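Local coordinates for protein multicopper oxidase (PDB 4E9X) that probably oxidises its substrates one electron at a time at a copper centre and passes the electrons to a trinuclear copper cluster that reduces dioxygen to water, at residues A[162-174]-A[257-269]. Residues are numbered along the deposited sequence; the frame is centred on the assembly and turned at random.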
loop_
_atom_site.group_PDB
_atom_site.type_symbol
_atom_site.label_atom_id
_atom_site.label_comp_id
_atom_site.label_asym_id
_atom_site.label_seq_id
_atom_site.Cartn_x
_atom_site.Cartn_y
_atom_site.Cartn_z
ATOM N N MET A 162 19.498 0.383 -2.501
ATOM C CA MET A 162 20.512 1.357 -2.897
ATOM C C MET A 162 20.397 1.827 -4.338
ATOM O O MET A 162 21.043 2.802 -4.774
ATOM C CB MET A 162 21.853 0.663 -2.632
ATOM C CG MET A 162 22.274 0.701 -1.166
ATOM S SD MET A 162 21.370 -0.409 -0.065
ATOM C CE MET A 162 21.677 -1.968 -0.851
ATOM N N ASN A 163 19.638 1.124 -5.158
ATOM C CA ASN A 163 19.404 1.501 -6.541
ATOM C C ASN A 163 18.266 2.506 -6.597
ATOM O O ASN A 163 17.543 2.640 -5.584
ATOM C CB ASN A 163 19.011 0.246 -7.354
ATOM C CG ASN A 163 20.140 -0.768 -7.431
ATOM O OD1 ASN A 163 20.176 -1.771 -6.756
ATOM N ND2 ASN A 163 21.076 -0.439 -8.336
ATOM N N VAL A 164 18.141 3.159 -7.745
ATOM C CA VAL A 164 17.048 4.117 -7.952
ATOM C C VAL A 164 16.165 3.660 -9.089
ATOM O O VAL A 164 16.651 3.580 -10.215
ATOM C CB VAL A 164 17.576 5.523 -8.290
ATOM C CG1 VAL A 164 16.392 6.447 -8.459
ATOM C CG2 VAL A 164 18.528 5.949 -7.179
ATOM N N ALA A 165 14.886 3.391 -8.817
ATOM C CA ALA A 165 13.897 3.022 -9.870
ATOM C C ALA A 165 13.403 4.321 -10.464
ATOM O O ALA A 165 12.742 5.085 -9.773
ATOM C CB ALA A 165 12.792 2.140 -9.303
ATOM N N ASP A 166 13.787 4.583 -11.715
ATOM C CA ASP A 166 13.522 5.849 -12.334
ATOM C C ASP A 166 12.694 5.708 -13.615
ATOM O O ASP A 166 12.360 6.727 -14.233
ATOM C CB ASP A 166 14.800 6.631 -12.630
ATOM C CG ASP A 166 15.861 5.837 -13.379
ATOM O OD1 ASP A 166 15.727 4.631 -13.596
ATOM O OD2 ASP A 166 16.898 6.452 -13.758
ATOM N N TYR A 167 12.301 4.499 -13.984
ATOM C CA TYR A 167 11.359 4.299 -15.084
ATOM C C TYR A 167 10.331 3.250 -14.632
ATOM O O TYR A 167 10.555 2.459 -13.743
ATOM C CB TYR A 167 12.005 3.843 -16.373
ATOM C CG TYR A 167 12.893 4.852 -17.076
ATOM C CD1 TYR A 167 12.473 5.496 -18.222
ATOM C CD2 TYR A 167 14.186 5.088 -16.568
ATOM C CE1 TYR A 167 13.311 6.423 -18.893
ATOM C CE2 TYR A 167 15.007 6.004 -17.235
ATOM C CZ TYR A 167 14.586 6.663 -18.385
ATOM O OH TYR A 167 15.437 7.561 -19.010
ATOM N N PHE A 168 9.146 3.368 -15.218
ATOM C CA PHE A 168 7.922 2.658 -14.770
ATOM C C PHE A 168 7.108 2.176 -15.962
ATOM O O PHE A 168 7.105 2.880 -16.982
ATOM C CB PHE A 168 7.070 3.553 -13.842
ATOM C CG PHE A 168 7.910 4.179 -12.733
ATOM C CD1 PHE A 168 8.102 3.462 -11.551
ATOM C CD2 PHE A 168 8.526 5.414 -12.921
ATOM C CE1 PHE A 168 8.926 3.992 -10.571
ATOM C CE2 PHE A 168 9.363 5.935 -11.924
ATOM C CZ PHE A 168 9.553 5.202 -10.765
ATOM N N SER A 169 6.428 1.044 -15.875
ATOM C CA SER A 169 5.788 0.549 -17.074
ATOM C C SER A 169 4.547 -0.269 -16.773
ATOM O O SER A 169 4.321 -0.778 -15.668
ATOM C CB SER A 169 6.774 -0.332 -17.878
ATOM O OG SER A 169 7.253 -1.418 -17.035
ATOM N N VAL A 170 3.744 -0.429 -17.832
ATOM C CA VAL A 170 2.782 -1.507 -17.925
ATOM C C VAL A 170 3.217 -2.375 -19.098
ATOM O O VAL A 170 3.521 -1.859 -20.186
ATOM C CB VAL A 170 1.327 -0.981 -18.068
ATOM C CG1 VAL A 170 1.162 0.012 -19.210
ATOM C CG2 VAL A 170 0.346 -2.180 -18.247
ATOM N N ASN A 171 3.266 -3.679 -18.903
ATOM C CA ASN A 171 3.693 -4.659 -19.927
ATOM C C ASN A 171 5.007 -4.230 -20.549
ATOM O O ASN A 171 5.182 -4.306 -21.772
ATOM C CB ASN A 171 2.598 -4.882 -20.966
ATOM C CG ASN A 171 1.382 -5.522 -20.302
ATOM O OD1 ASN A 171 1.464 -5.931 -19.154
ATOM N ND2 ASN A 171 0.236 -5.568 -20.996
ATOM N N ALA A 172 5.922 -3.777 -19.684
ATOM C CA ALA A 172 7.318 -3.445 -20.041
ATOM C C ALA A 172 7.463 -2.265 -21.001
ATOM O O ALA A 172 8.545 -2.103 -21.573
ATOM C CB ALA A 172 8.079 -4.665 -20.556
ATOM N N LYS A 173 6.460 -1.395 -21.125
ATOM C CA LYS A 173 6.661 -0.137 -21.846
ATOM C C LYS A 173 6.194 1.021 -20.972
ATOM O O LYS A 173 5.258 0.940 -20.187
ATOM C CB LYS A 173 5.955 -0.167 -23.216
ATOM C CG LYS A 173 6.212 -1.478 -23.978
ATOM C CD LYS A 173 6.092 -1.433 -25.489
ATOM C CE LYS A 173 6.015 -2.844 -26.086
ATOM N NZ LYS A 173 7.370 -3.475 -26.112
ATOM N N SER A 174 6.908 2.129 -21.170
ATOM C CA SER A 174 6.630 3.421 -20.551
ATOM C C SER A 174 6.002 4.367 -21.587
ATOM O O SER A 174 6.523 4.467 -22.716
ATOM C CB SER A 174 7.970 3.956 -20.036
ATOM O OG SER A 174 7.880 5.314 -19.556
ATOM N N THR A 257 5.374 10.096 -8.690
ATOM C CA THR A 257 6.686 9.898 -9.290
ATOM C C THR A 257 6.707 8.830 -10.355
ATOM O O THR A 257 7.657 8.736 -11.140
ATOM C CB THR A 257 7.726 9.547 -8.203
ATOM O OG1 THR A 257 7.202 8.349 -7.610
ATOM C CG2 THR A 257 7.878 10.586 -7.131
ATOM N N HIS A 258 5.664 8.004 -10.498
ATOM C CA HIS A 258 5.654 6.944 -11.500
ATOM C C HIS A 258 5.208 7.430 -12.863
ATOM O O HIS A 258 5.382 6.670 -13.815
ATOM C CB HIS A 258 4.670 5.838 -11.050
ATOM C CG HIS A 258 5.194 5.124 -9.839
ATOM N ND1 HIS A 258 4.600 3.998 -9.346
ATOM C CD2 HIS A 258 6.274 5.367 -9.039
ATOM C CE1 HIS A 258 5.272 3.569 -8.285
ATOM N NE2 HIS A 258 6.302 4.392 -8.080
ATOM N N VAL A 259 4.657 8.664 -12.964
ATOM C CA VAL A 259 4.331 9.147 -14.324
ATOM C C VAL A 259 5.461 10.041 -14.815
ATOM O O VAL A 259 5.340 11.123 -15.378
ATOM C CB VAL A 259 2.971 9.844 -14.402
ATOM C CG1 VAL A 259 1.899 8.736 -14.216
ATOM C CG2 VAL A 259 2.787 10.920 -13.405
ATOM N N THR A 260 6.657 9.505 -14.622
ATOM C CA THR A 260 7.879 10.138 -15.110
ATOM C C THR A 260 8.717 9.053 -15.796
ATOM O O THR A 260 8.470 7.847 -15.635
ATOM C CB THR A 260 8.695 10.808 -13.984
ATOM O OG1 THR A 260 9.227 9.803 -13.068
ATOM C CG2 THR A 260 7.878 11.802 -13.168
ATOM N N ALA A 261 9.759 9.506 -16.517
ATOM C CA ALA A 261 10.667 8.578 -17.183
ATOM C C ALA A 261 12.028 9.224 -17.100
ATOM O O ALA A 261 12.237 10.267 -17.743
ATOM C CB ALA A 261 10.266 8.409 -18.640
ATOM N N GLY A 262 12.957 8.700 -16.314
ATOM C CA GLY A 262 14.264 9.396 -16.249
ATOM C C GLY A 262 14.167 10.803 -15.719
ATOM O O GLY A 262 15.007 11.639 -16.127
ATOM N N GLY A 263 13.200 11.073 -14.855
ATOM C CA GLY A 263 13.006 12.396 -14.271
ATOM C C GLY A 263 12.206 13.319 -15.174
ATOM O O GLY A 263 11.971 14.483 -14.808
ATOM N N LYS A 264 11.773 12.885 -16.349
ATOM C CA LYS A 264 10.941 13.710 -17.253
ATOM C C LYS A 264 9.495 13.241 -17.306
ATOM O O LYS A 264 9.184 12.102 -17.032
ATOM C CB LYS A 264 11.562 13.728 -18.658
ATOM C CG LYS A 264 13.049 13.536 -18.794
ATOM C CD LYS A 264 13.495 12.881 -20.101
ATOM C CE LYS A 264 12.871 11.517 -20.393
ATOM N NZ LYS A 264 13.781 10.349 -20.232
ATOM N N HIS A 265 8.529 14.109 -17.647
ATOM C CA HIS A 265 7.098 13.776 -17.600
ATOM C C HIS A 265 6.613 14.229 -18.962
ATOM O O HIS A 265 7.064 15.267 -19.510
ATOM C CB HIS A 265 6.283 14.412 -16.456
ATOM C CG HIS A 265 4.761 14.383 -16.508
ATOM N ND1 HIS A 265 3.975 13.416 -15.869
ATOM C CD2 HIS A 265 3.814 15.188 -17.101
ATOM C CE1 HIS A 265 2.675 13.589 -16.064
ATOM N NE2 HIS A 265 2.537 14.662 -16.805
ATOM N N PRO A 266 5.676 13.499 -19.560
ATOM C CA PRO A 266 5.020 12.316 -19.048
ATOM C C PRO A 266 5.800 11.062 -19.432
ATOM O O PRO A 266 6.619 11.070 -20.334
ATOM C CB PRO A 266 3.681 12.297 -19.767
ATOM C CG PRO A 266 3.938 12.963 -21.059
ATOM C CD PRO A 266 5.133 13.898 -20.889
ATOM N N GLY A 267 5.461 10.035 -18.645
ATOM C CA GLY A 267 6.068 8.736 -18.884
ATOM C C GLY A 267 5.348 7.787 -17.949
ATOM O O GLY A 267 4.475 8.190 -17.178
ATOM N N GLY A 268 5.720 6.499 -18.035
ATOM C CA GLY A 268 5.248 5.600 -17.015
ATOM C C GLY A 268 4.066 4.774 -17.421
ATOM O O GLY A 268 3.784 4.591 -18.630
ATOM N N PRO A 269 3.350 4.171 -16.475
ATOM C CA PRO A 269 2.243 3.244 -16.798
ATOM C C PRO A 269 0.991 4.035 -17.080
ATOM O O PRO A 269 0.152 4.272 -16.191
ATOM C CB PRO A 269 2.133 2.349 -15.529
ATOM C CG PRO A 269 3.274 2.766 -14.656
ATOM C CD PRO A 269 3.587 4.211 -14.997
HETATM O O HOH W 1 11.798 9.238 -13.254
HETATM O O HOH W 2 9.032 5.541 -17.010
#
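Phe-168 and Tyr-167 hold up two rings on which the loop 257-269 settles, joining the two sheets of a cupredoxin-type beta-sandwich, the fold of multicopper oxidase domains. Strand 167-170 edges one sheet, pairing with strand 138-147, where Asp-166 and Tyr-167 form a classic beta bulge opposite Trp-147; the loop leads from strand 248-253 to strand 270-275 of the other. Phe-168 is the main bump. Its CG lies anti to the carbonyl carbon (chi1 -49°), which sends the ring into a hollow walled by the His-258 imidazole and backbone and by the carbonyls of Thr-257 and Thr-260. The His-258 imidazole lies over one face as an offset stack, centroids 4.3 Å apart and planes at 17°, and His-258 CA adds a CH-pi contact to that ring. Thr-260 O meets the phenyl edge in plane, while Pro-269 CD packs against Phe-168 CB at 3.7 Å. His-258 ND1 is hydrogen-bonded to Asp-253 OD2, which helps fix the imidazole's rotation. The second bump is the type I' turn 261-264: Gly-262 N sits 3.3 Å above the centre of the Tyr-167 ring, with Ala-261 CB 3.6 Å from Tyr-167 CE1. Gly-262, at positive phi, lets the turn lie close against the ring, with its CA 3.5 Å from Tyr-167 OH. An alanine at Tyr-167 would take away this platform and is likely to leave the turn unsupported beneath Ala-261 and Gly-262. The N-H of Gly-262 instead hydrogen-bonds to Asp-166 O (2.9 Å), which also accepts from a water shared with Thr-260 OG1 and Gly-263 N. A second water links Phe-168 N, Ser-174 OG and Thr-260 O. Beyond the Val-170 to Lys-173 turn, Ser-174 OG accepts the N-H of Gly-268 at 2.9 Å, with 155° at the hydrogen.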